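PDB 5ZFQ: twitching motility pilus retraction protein from Geobacter sulfurreducens PCA, which probably acts as a hexameric ATPase motor that couples ATP hydrolysis to retraction of the type IV pilus. Local coordinates for residues 159-165 / 290-294. Residues are numbered along the deposited sequence; the frame is centred on the assembly and turned at random.
Sequences GSGKSTT and MSQTL
Gln292 swings CG to the side of its backbone N, opposite the carbonyl carbon (chi1 -58°), and runs on extended (chi2 -172°), a shape that carries its amide from strand 286-296 to the first turn of helix 162-176. Thr165 meets it from the opposite direction, with OG1 3.5 Å from Gln292 CD. The same amide also lies beside the carbonyls of Ser160 and Gly161, the latter with its O 4.1 Å from CD. Gly161, the N-cap residue, lends that oxygen to Thr165 N in a 3.2 Å helical bond and, more weakly, to the hydroxyls of Thr164 and Thr165. A leucine in place of Gln292 would probably leave the Thr165 hydroxyl and the carbonyls of Ser160 and Gly161 beside a nonpolar group.

Around the amide, the fit is one of van der Waals contact. Leu294 lays its branched end along the loop, CG 3.5 Å from Ser160 O and CD1 3.7 Å from Gly161 N, while at the other end the bend that finishes the Met290 chain (chi3 -45°) turns its CE toward Thr165 CG2, 3.8 Å off. Ser160 rests its CB 3.6 Å from Gln292 O, its hydroxyl bonded to Pro157 O. The Lys162 side chain turns from the strand, and its NZ is hydrogen-bonded to Gly156 O.

The example illustrates how a probable nucleotide-binding loop sits against its sheet: Gly161, Lys162 and Ser163, with Gly156 before them, match a P-loop (Walker A) between strand 150-155 and helix 162-176, with the parallel neighbour strand 286-296 packed against loop and helix start, as in RecA-like secretion ATPases.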
loop_
_atom_site.group_PDB
_atom_site.type_symbol
_atom_site.label_atom_id
_atom_site.label_comp_id
_atom_site.label_asym_id
_atom_site.label_seq_id
_atom_site.Cartn_x
_atom_site.Cartn_y
_atom_site.Cartn_z
ATOM N N GLY A 159 -16.983 -16.271 23.069
ATOM C CA GLY A 159 -18.299 -16.776 23.418
ATOM C C GLY A 159 -18.316 -18.247 23.789
ATOM O O GLY A 159 -19.364 -18.797 24.147
ATOM N N SER A 160 -17.158 -18.891 23.707
ATOM C CA SER A 160 -17.036 -20.289 24.107
ATOM C C SER A 160 -16.578 -20.425 25.552
ATOM O O SER A 160 -16.156 -21.502 25.971
ATOM C CB SER A 160 -16.048 -21.022 23.212
ATOM O OG SER A 160 -14.715 -20.620 23.515
ATOM N N GLY A 161 -16.622 -19.327 26.300
ATOM C CA GLY A 161 -16.192 -19.327 27.690
ATOM C C GLY A 161 -14.697 -19.160 27.931
ATOM O O GLY A 161 -14.184 -19.600 28.963
ATOM N N LYS A 162 -13.989 -18.520 27.008
ATOM C CA LYS A 162 -12.580 -18.234 27.249
ATOM C C LYS A 162 -12.435 -17.278 28.429
ATOM O O LYS A 162 -11.619 -17.492 29.330
ATOM C CB LYS A 162 -11.914 -17.656 25.997
ATOM C CG LYS A 162 -11.766 -18.684 24.886
ATOM C CD LYS A 162 -11.114 -18.106 23.651
ATOM C CE LYS A 162 -11.942 -16.984 23.062
ATOM N NZ LYS A 162 -11.370 -16.564 21.753
ATOM N N SER A 163 -13.257 -16.236 28.422
ATOM C CA SER A 163 -13.258 -15.235 29.482
ATOM C C SER A 163 -13.493 -15.806 30.898
ATOM O O SER A 163 -12.801 -15.412 31.831
ATOM C CB SER A 163 -14.305 -14.169 29.157
ATOM O OG SER A 163 -15.601 -14.754 29.057
ATOM N N THR A 164 -14.443 -16.733 31.062
ATOM C CA THR A 164 -14.694 -17.302 32.394
ATOM C C THR A 164 -13.589 -18.267 32.804
ATOM O O THR A 164 -13.333 -18.447 33.994
ATOM C CB THR A 164 -16.068 -18.060 32.516
ATOM O OG1 THR A 164 -16.166 -19.098 31.534
ATOM C CG2 THR A 164 -17.218 -17.118 32.343
ATOM N N THR A 165 -12.954 -18.904 31.826
ATOM C CA THR A 165 -11.844 -19.804 32.116
ATOM C C THR A 165 -10.631 -18.991 32.544
ATOM O O THR A 165 -10.000 -19.285 33.566
ATOM C CB THR A 165 -11.504 -20.690 30.909
ATOM O OG1 THR A 165 -12.511 -21.700 30.769
ATOM C CG2 THR A 165 -10.164 -21.362 31.100
ATOM N N MET A 290 -5.509 -24.896 25.908
ATOM C CA MET A 290 -6.865 -25.342 26.095
ATOM C C MET A 290 -7.738 -24.862 24.950
ATOM O O MET A 290 -7.813 -23.678 24.653
ATOM C CB MET A 290 -7.389 -24.873 27.446
ATOM C CG MET A 290 -6.592 -25.484 28.602
ATOM S SD MET A 290 -7.036 -24.808 30.209
ATOM C CE MET A 290 -7.072 -23.092 29.826
ATOM N N SER A 291 -8.480 -25.774 24.372
ATOM C CA SER A 291 -9.393 -25.441 23.319
ATOM C C SER A 291 -10.779 -25.706 23.803
ATOM O O SER A 291 -11.067 -26.764 24.246
ATOM C CB SER A 291 -9.066 -26.224 22.094
ATOM O OG SER A 291 -7.932 -25.652 21.545
ATOM N N GLN A 292 -11.650 -24.724 23.673
ATOM C CA GLN A 292 -12.984 -24.834 24.191
ATOM C C GLN A 292 -14.148 -24.649 23.286
ATOM O O GLN A 292 -14.076 -23.936 22.345
ATOM C CB GLN A 292 -13.140 -23.797 25.264
ATOM C CG GLN A 292 -12.141 -23.927 26.376
ATOM C CD GLN A 292 -12.447 -23.016 27.514
ATOM O OE1 GLN A 292 -13.296 -22.177 27.413
ATOM N NE2 GLN A 292 -11.750 -23.183 28.598
ATOM N N THR A 293 -15.208 -25.379 23.570
ATOM C CA THR A 293 -16.474 -25.232 22.888
ATOM C C THR A 293 -17.648 -25.252 23.830
ATOM O O THR A 293 -17.730 -26.103 24.657
ATOM C CB THR A 293 -16.782 -26.377 21.931
ATOM O OG1 THR A 293 -15.675 -26.628 21.095
ATOM C CG2 THR A 293 -17.874 -25.981 21.062
ATOM N N LEU A 294 -18.541 -24.294 23.740
ATOM C CA LEU A 294 -19.795 -24.403 24.478
ATOM C C LEU A 294 -20.840 -25.012 23.550
ATOM O O LEU A 294 -21.341 -24.350 22.626
ATOM C CB LEU A 294 -20.263 -23.041 25.005
ATOM C CG LEU A 294 -19.489 -22.453 26.199
ATOM C CD1 LEU A 294 -19.935 -21.011 26.497
ATOM C CD2 LEU A 294 -19.598 -23.353 27.445
#